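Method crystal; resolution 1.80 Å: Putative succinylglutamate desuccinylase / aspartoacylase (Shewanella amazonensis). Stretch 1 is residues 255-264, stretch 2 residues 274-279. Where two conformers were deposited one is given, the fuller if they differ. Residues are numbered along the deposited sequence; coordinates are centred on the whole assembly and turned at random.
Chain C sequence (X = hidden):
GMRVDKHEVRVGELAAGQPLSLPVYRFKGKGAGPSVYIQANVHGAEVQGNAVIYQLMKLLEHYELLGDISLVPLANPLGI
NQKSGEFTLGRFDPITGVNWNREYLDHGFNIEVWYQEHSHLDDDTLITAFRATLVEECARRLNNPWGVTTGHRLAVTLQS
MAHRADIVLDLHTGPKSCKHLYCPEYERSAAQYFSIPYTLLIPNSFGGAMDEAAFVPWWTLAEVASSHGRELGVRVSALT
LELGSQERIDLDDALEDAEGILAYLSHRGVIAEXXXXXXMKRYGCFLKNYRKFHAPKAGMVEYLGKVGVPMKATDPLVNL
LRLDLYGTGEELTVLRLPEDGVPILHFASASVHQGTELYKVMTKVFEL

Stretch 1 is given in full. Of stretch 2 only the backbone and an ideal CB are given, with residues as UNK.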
# COMPACT_ATOMS: atom_id res chain seq x y z
N LEU C 255 -10.25 28.72 -11.56
CA LEU C 255 -10.56 30.16 -11.68
C LEU C 255 -12.02 30.42 -11.29
O LEU C 255 -12.32 31.37 -10.55
CB LEU C 255 -10.25 30.65 -13.09
CG LEU C 255 -10.35 32.18 -13.29
CD1 LEU C 255 -9.52 33.03 -12.24
CD2 LEU C 255 -10.00 32.45 -14.75
N GLU C 256 -12.93 29.60 -11.80
CA GLU C 256 -14.35 29.72 -11.43
C GLU C 256 -14.54 29.62 -9.92
O GLU C 256 -15.25 30.42 -9.31
CB GLU C 256 -15.19 28.63 -12.14
CG GLU C 256 -16.53 28.36 -11.46
CD GLU C 256 -17.42 27.39 -12.22
OE1 GLU C 256 -17.78 27.72 -13.36
OE2 GLU C 256 -17.78 26.32 -11.65
N ASP C 257 -13.88 28.64 -9.31
CA ASP C 257 -13.99 28.48 -7.86
C ASP C 257 -13.47 29.74 -7.13
O ASP C 257 -14.07 30.24 -6.18
CB ASP C 257 -13.16 27.28 -7.40
CG ASP C 257 -13.59 25.99 -8.04
OD1 ASP C 257 -14.80 25.83 -8.38
OD2 ASP C 257 -12.72 25.11 -8.22
N ALA C 258 -12.32 30.23 -7.58
CA ALA C 258 -11.71 31.43 -6.96
C ALA C 258 -12.65 32.65 -7.09
O ALA C 258 -12.78 33.45 -6.16
CB ALA C 258 -10.36 31.70 -7.63
N GLU C 259 -13.36 32.73 -8.22
CA GLU C 259 -14.29 33.86 -8.45
C GLU C 259 -15.46 33.81 -7.47
O GLU C 259 -15.92 34.83 -6.94
CB GLU C 259 -14.71 33.90 -9.92
CG GLU C 259 -13.59 34.39 -10.84
CD GLU C 259 -13.90 34.17 -12.33
OE1 GLU C 259 -14.91 33.50 -12.67
OE2 GLU C 259 -13.11 34.63 -13.18
N GLY C 260 -15.92 32.61 -7.15
CA GLY C 260 -16.95 32.44 -6.13
C GLY C 260 -16.47 32.83 -4.74
O GLY C 260 -17.18 33.48 -4.00
N ILE C 261 -15.27 32.39 -4.37
CA ILE C 261 -14.68 32.76 -3.09
C ILE C 261 -14.61 34.29 -3.01
O ILE C 261 -14.96 34.87 -2.00
CB ILE C 261 -13.29 32.15 -2.93
CG1 ILE C 261 -13.42 30.61 -2.81
CG2 ILE C 261 -12.57 32.74 -1.70
CD1 ILE C 261 -12.10 29.83 -2.77
N LEU C 262 -14.18 34.93 -4.08
CA LEU C 262 -14.14 36.42 -4.09
C LEU C 262 -15.50 37.04 -3.80
O LEU C 262 -15.57 38.06 -3.10
CB LEU C 262 -13.57 36.95 -5.38
CG LEU C 262 -12.07 36.95 -5.66
CD1 LEU C 262 -11.88 37.43 -7.13
CD2 LEU C 262 -11.36 37.86 -4.68
N ALA C 263 -16.57 36.48 -4.37
CA ALA C 263 -17.93 37.01 -4.07
C ALA C 263 -18.21 36.96 -2.54
O ALA C 263 -18.79 37.89 -1.97
CB ALA C 263 -19.01 36.24 -4.85
N TYR C 264 -17.82 35.86 -1.86
CA TYR C 264 -18.00 35.75 -0.44
C TYR C 264 -17.15 36.79 0.29
O TYR C 264 -17.61 37.43 1.21
CB TYR C 264 -17.66 34.32 0.08
CG TYR C 264 -17.92 34.16 1.55
CD1 TYR C 264 -19.21 34.11 2.04
CD2 TYR C 264 -16.87 34.04 2.47
CE1 TYR C 264 -19.46 33.99 3.37
CE2 TYR C 264 -17.13 33.91 3.81
CZ TYR C 264 -18.42 33.86 4.27
OH TYR C 264 -18.72 33.73 5.62
N UNK C 274 -16.87 45.42 -5.18
CA UNK C 274 -18.11 44.71 -5.31
C UNK C 274 -17.89 43.52 -6.24
O UNK C 274 -17.44 43.68 -7.38
CB UNK C 274 -19.22 45.63 -5.83
N UNK C 275 -18.16 42.31 -5.73
CA UNK C 275 -18.13 41.08 -6.51
C UNK C 275 -19.42 40.39 -6.13
O UNK C 275 -19.62 39.98 -4.99
CB UNK C 275 -16.89 40.22 -6.24
N UNK C 276 -20.36 40.36 -7.08
CA UNK C 276 -21.70 39.78 -6.83
C UNK C 276 -21.72 38.29 -7.15
O UNK C 276 -20.99 37.84 -8.02
CB UNK C 276 -22.76 40.50 -7.66
N UNK C 277 -22.57 37.52 -6.45
CA UNK C 277 -22.62 36.08 -6.71
C UNK C 277 -23.03 35.72 -8.12
O UNK C 277 -23.87 36.43 -8.73
CB UNK C 277 -23.59 35.41 -5.73
N UNK C 278 -22.43 34.64 -8.62
CA UNK C 278 -22.78 34.11 -9.92
C UNK C 278 -24.23 33.67 -9.86
O UNK C 278 -24.64 33.02 -8.90
CB UNK C 278 -21.86 32.96 -10.33
N UNK C 279 -25.05 34.06 -10.87
CA UNK C 279 -26.43 33.59 -10.79
C UNK C 279 -26.45 32.07 -11.21
O UNK C 279 -25.79 31.65 -12.18
CB UNK C 279 -27.34 34.44 -11.68

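Stretch 1 is one continuous helical segment, its backbone carbonyls bonded four residues on, from Leu255 O to Glu259 N (2.9 Å) through Gly260 O to Tyr264 N (3.3 Å). Stretch 2 passes it as an extended strip without regular structure, and each position can be read by where its CA-to-CB bond goes: over 274-276 the bonds go away, toward and away, while 277 and 278 leave sideways.

At position 274 that bond points away from the helix, and nothing of stretch 1 lies within 5.5 Å of the ideal CB. The phi/psi of -83/122 is ordinary for an extended chain, and the helix sets no rule: polar, small or branched residues would all serve. The deposited residue is Thr274, with chi1 in the m well and no contact to stretch 1.

Position 275 is the one that turns toward the helix. The ideal CB of 275 sits 4.0 Å from Ala263 CA and 4.0 Å from Leu262 O, facing a surface made of the alanine methyl, the start of the leucine side chain and the backbone around Leu262 O and Ala263 CA. No charge lies close by, so a compact apolar side chain is the natural reading; the phi/psi of -133/109 welcomes beta-branching, and valine, isoleucine or perhaps alanine or threonine could be considered. The deposited residue is Val275. With chi1 at -176° (t), Val275 CG1 lies 4.2 Å from Ala263 CB, 4.3 Å from Leu262 CB and 4.3 Å from Glu259 O, so one methyl meets three helix residues. The backbone contributes too, whatever the side chain: Ala263 CA makes a CA-H...O contact with Val275 O at 3.5 Å, and a water donates through its O to both Ala263 O (2.8 Å) and Val275 O (2.6 Å), tying the two carbonyls together where neither could donate to the other.

Position 276 swings away again, its ideal CB clear of the helix, and many side chains would fit. It is Leu276; its side chain comes no nearer to stretch 1 than 6.3 Å, from Leu276 CB to Ala263 CB, while Leu276 O lies 4.1 Å from Ala263 CB.

Position 277 points sideways, with the ideal CB of 277 4.7 Å from Ala263 CB. A phi of -62 and psi of 145 permit proline, though alanine or another modest side chain would also suit. Pro277 is deposited, its ring in the C-gamma exo pucker, and Pro277 CA packs 4.1 Å from Ala263 CB.

Position 278 also leaves sideways, with no helix atom near its ideal CB, yet the carboxylate of Glu256 lies within range of a long side chain. A basic residue, lysine or arginine, is the best guess. Lys278 runs out fully extended, all four chi angles t, and brings Lys278 NZ to 3.4 Å from Glu256 OE1. This is a salt bridge whose hydrogen bond is weak: charge attraction at the end of a long reach.

Position 279 is out of reach, and its phi of -76 tolerates proline among many others. Pro279 makes no contact with the helix.

Stretch 2 (274-279) TVLPKP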
# COMPACT_ATOMS: atom_id res chain seq x y z
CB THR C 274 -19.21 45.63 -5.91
OG1 THR C 274 -19.36 46.77 -5.07
CG2 THR C 274 -20.56 44.90 -6.03
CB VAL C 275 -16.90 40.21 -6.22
CG1 VAL C 275 -16.88 38.99 -7.15
CG2 VAL C 275 -15.63 41.01 -6.39
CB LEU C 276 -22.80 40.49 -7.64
CG LEU C 276 -23.10 41.95 -7.30
CD1 LEU C 276 -24.28 42.45 -8.14
CD2 LEU C 276 -23.41 42.11 -5.82
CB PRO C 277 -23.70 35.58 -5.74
CG PRO C 277 -23.75 36.58 -4.70
CD PRO C 277 -23.53 37.89 -5.41
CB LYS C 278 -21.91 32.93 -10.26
CG LYS C 278 -22.19 32.31 -11.61
CD LYS C 278 -21.26 31.14 -11.82
CE LYS C 278 -21.51 30.44 -13.16
NZ LYS C 278 -20.83 29.12 -13.13
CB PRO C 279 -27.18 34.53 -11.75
CG PRO C 279 -26.17 35.05 -12.66
CD PRO C 279 -24.81 34.91 -12.05
O HOH W 1 -21.07 38.98 -3.14
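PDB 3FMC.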